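Local coordinates for fructuronate-tagaturonate epimerase UxaE from Cohnella laeviribosi in complex with 1 glycerol (Cohnella laeviribosi, PDB 6IL9), which interconverts the hexuronates fructuronate and tagaturonate by epimerisation and holds a zinc ion in a TIM-barrel fold, at residues Ala129-Asp134 against Ile440-Leu445. Sequence-based numbering, arbitrary orientation.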
ATOM      1  N   ALA A 129      -9.222   5.479   8.746  1.00 23.79           N
ATOM      2  CA  ALA A 129      -9.740   6.064   9.980  1.00 26.52           C
ATOM      3  C   ALA A 129      -8.958   7.310  10.385  1.00 28.16           C
ATOM      4  O   ALA A 129      -9.544   8.296  10.848  1.00 29.70           O
ATOM      5  CB  ALA A 129      -9.710   5.018  11.095  1.00 27.05           C
ATOM      6  N   LEU A 130      -7.637   7.294  10.212  1.00 23.72           N
ATOM      7  CA  LEU A 130      -6.810   8.424  10.614  1.00 24.66           C
ATOM      8  C   LEU A 130      -6.878   9.589   9.638  1.00 26.27           C
ATOM      9  O   LEU A 130      -6.554  10.718  10.024  1.00 30.03           O
ATOM     10  CB  LEU A 130      -5.350   7.983  10.774  1.00 23.64           C
ATOM     11  CG  LEU A 130      -5.032   7.027  11.931  1.00 27.44           C
ATOM     12  CD1 LEU A 130      -3.530   6.837  12.099  1.00 27.65           C
ATOM     13  CD2 LEU A 130      -5.653   7.538  13.221  1.00 36.58           C
ATOM     14  N   THR A 131      -7.272   9.348   8.384  1.00 25.72           N
ATOM     15  CA  THR A 131      -7.394  10.401   7.385  1.00 22.06           C
ATOM     16  C   THR A 131      -8.837  10.825   7.137  1.00 26.24           C
ATOM     17  O   THR A 131      -9.057  11.821   6.442  1.00 25.91           O
ATOM     18  CB  THR A 131      -6.779   9.966   6.036  1.00 23.41           C
ATOM     19  OG1 THR A 131      -7.449   8.796   5.539  1.00 22.83           O
ATOM     20  CG2 THR A 131      -5.276   9.675   6.168  1.00 23.84           C
ATOM     21  N   GLY A 132      -9.814  10.085   7.658  1.00 28.47           N
ATOM     22  CA  GLY A 132     -11.204  10.386   7.378  1.00 26.37           C
ATOM     23  C   GLY A 132     -11.635  10.103   5.959  1.00 27.88           C
ATOM     24  O   GLY A 132     -12.565  10.746   5.458  1.00 28.00           O
ATOM     25  N   ARG A 133     -10.984   9.161   5.291  1.00 25.24           N
ATOM     26  CA  ARG A 133     -11.312   8.805   3.921  1.00 22.48           C
ATOM     27  C   ARG A 133     -12.013   7.456   3.886  1.00 21.86           C
ATOM     28  O   ARG A 133     -12.068   6.736   4.881  1.00 24.70           O
ATOM     29  CB  ARG A 133     -10.047   8.788   3.055  1.00 22.93           C
ATOM     30  CG  ARG A 133      -9.338  10.127   3.048  1.00 25.06           C
ATOM     31  CD  ARG A 133      -8.027  10.035   2.301  1.00 22.69           C
ATOM     32  NE  ARG A 133      -8.236  10.044   0.858  1.00 24.27           N
ATOM     33  CZ  ARG A 133      -7.555   9.285   0.004  1.00 24.25           C
ATOM     34  NH1 ARG A 133      -6.629   8.437   0.461  1.00 25.85           N
ATOM     35  NH2 ARG A 133      -7.802   9.372  -1.302  1.00 22.42           N
ATOM     36  N   ASP A 134     -12.580   7.123   2.728  1.00 23.49           N
ATOM     37  CA  ASP A 134     -13.200   5.821   2.537  1.00 23.81           C
ATOM     38  C   ASP A 134     -12.611   5.162   1.301  1.00 21.96           C
ATOM     39  O   ASP A 134     -11.914   5.797   0.505  1.00 18.79           O
ATOM     40  CB  ASP A 134     -14.732   5.916   2.431  1.00 23.91           C
ATOM     41  CG  ASP A 134     -15.200   6.770   1.273  1.00 26.53           C
ATOM     42  OD1 ASP A 134     -14.736   6.571   0.131  1.00 28.40           O
ATOM     43  OD2 ASP A 134     -16.066   7.643   1.498  1.00 34.06           O
ATOM     44  N   ILE A 440       4.498   9.085  10.936  1.00 15.06           N
ATOM     45  CA  ILE A 440       3.504   8.425  11.764  1.00 17.45           C
ATOM     46  C   ILE A 440       2.417   9.385  12.241  1.00 17.76           C
ATOM     47  O   ILE A 440       1.329   8.932  12.627  1.00 19.11           O
ATOM     48  CB  ILE A 440       4.299   7.751  12.900  1.00 22.19           C
ATOM     49  CG1 ILE A 440       4.775   6.361  12.494  1.00 17.96           C
ATOM     50  CG2 ILE A 440       3.580   7.695  14.184  1.00 36.03           C
ATOM     51  CD1 ILE A 440       5.739   6.313  11.394  1.00 29.68           C
ATOM     52  N   THR A 441       2.659  10.694  12.160  1.00 18.67           N
ATOM     53  CA  THR A 441       1.720  11.712  12.614  1.00 17.44           C
ATOM     54  C   THR A 441       0.829  12.232  11.489  1.00 17.10           C
ATOM     55  O   THR A 441       0.166  13.253  11.671  1.00 19.96           O
ATOM     56  CB  THR A 441       2.467  12.882  13.275  1.00 19.01           C
ATOM     57  OG1 THR A 441       3.490  13.389  12.402  1.00 17.24           O
ATOM     58  CG2 THR A 441       3.099  12.455  14.626  1.00 19.93           C
ATOM     59  N   TYR A 442       0.781  11.541  10.344  1.00 17.26           N
ATOM     60  CA  TYR A 442      -0.027  12.019   9.214  1.00 16.93           C
ATOM     61  C   TYR A 442      -1.486  12.217   9.606  1.00 19.82           C
ATOM     62  O   TYR A 442      -2.115  13.209   9.205  1.00 19.90           O
ATOM     63  CB  TYR A 442       0.067  11.040   8.041  1.00 16.24           C
ATOM     64  CG  TYR A 442      -0.592   9.697   8.309  1.00 16.21           C
ATOM     65  CD1 TYR A 442       0.024   8.737   9.102  1.00 17.33           C
ATOM     66  CD2 TYR A 442      -1.849   9.400   7.789  1.00 17.73           C
ATOM     67  CE1 TYR A 442      -0.586   7.514   9.357  1.00 17.20           C
ATOM     68  CE2 TYR A 442      -2.465   8.182   8.037  1.00 20.43           C
ATOM     69  CZ  TYR A 442      -1.832   7.247   8.826  1.00 17.21           C
ATOM     70  OH  TYR A 442      -2.442   6.040   9.061  1.00 20.58           O
ATOM     71  N   GLY A 443      -2.048  11.277  10.368  1.00 17.87           N
ATOM     72  CA  GLY A 443      -3.460  11.366  10.714  1.00 20.63           C
ATOM     73  C   GLY A 443      -3.737  12.519  11.661  1.00 22.73           C
ATOM     74  O   GLY A 443      -4.671  13.302  11.453  1.00 22.55           O
ATOM     75  N   LEU A 444      -2.908  12.654  12.701  1.00 20.84           N
ATOM     76  CA  LEU A 444      -3.038  13.773  13.634  1.00 22.67           C
ATOM     77  C   LEU A 444      -2.896  15.116  12.932  1.00 24.70           C
ATOM     78  O   LEU A 444      -3.550  16.093  13.311  1.00 24.51           O
ATOM     79  CB  LEU A 444      -1.975  13.675  14.725  1.00 26.10           C
ATOM     80  CG  LEU A 444      -2.000  12.497  15.674  1.00 33.28           C
ATOM     81  CD1 LEU A 444      -0.662  12.455  16.386  1.00 25.46           C
ATOM     82  CD2 LEU A 444      -3.151  12.664  16.652  1.00 34.17           C
ATOM     83  N   LEU A 445      -1.986  15.208  11.962  1.00 19.16           N
ATOM     84  CA  LEU A 445      -1.772  16.471  11.264  1.00 19.09           C
ATOM     85  C   LEU A 445      -2.924  16.778  10.317  1.00 18.57           C
ATOM     86  O   LEU A 445      -3.427  17.910  10.274  1.00 21.66           O
ATOM     87  CB  LEU A 445      -0.454  16.422  10.489  1.00 19.42           C
ATOM     88  CG  LEU A 445       0.815  16.486  11.339  1.00 18.73           C
ATOM     89  CD1 LEU A 445       2.034  16.000  10.547  1.00 17.69           C
ATOM     90  CD2 LEU A 445       1.051  17.909  11.831  1.00 19.11           C
TER
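Tyr442 carries its ring between the backbone N and the carbonyl carbon (chi1 68°), and the ring reaches Leu130 and Thr131 with its phenol end and one edge. Leu130 has CG anti to its carbonyl carbon (chi1 -68°), which brings the isobutyl group across the tyrosine at about a right angle. Leu130 CD1 meets the phenol end obliquely, 3.3 Å from Tyr442 OH and 3.7 Å from Tyr442 CZ. The Thr131 methyl CG2 lies at the ring edge, near the ring plane, 3.7 Å from Tyr442 CE2. Thr131 OG1 is turned back to its own helix, where it hydrogen-bonds to Glu127 O. The two backbones also come close at Leu130 and Gly443. Leu130 CA and Gly443 CA are 4.5 Å apart, and Leu130 O lies 3.2 Å from Gly443 CA. Gly443 has no side chain, and the backbone of 440-445 comes close to Leu130 here. No hydrogen bond links 129-134 to 440-445; the contact rests on van der Waals packing. The buried phenol is served by other residues: Tyr442 OH hydrogen-bonds to Tyr405 OH, and Arg99 makes a cation-pi contact with the ring. The side chain of Tyr442 lies about 12 Å from the zinc ion and about 9 Å from the bound glycerol. The contact packs the end of helix 125-131, which directly follows strand 117-124 of the TIM barrel, against the start of helix 442-446 in the C-terminal helical region.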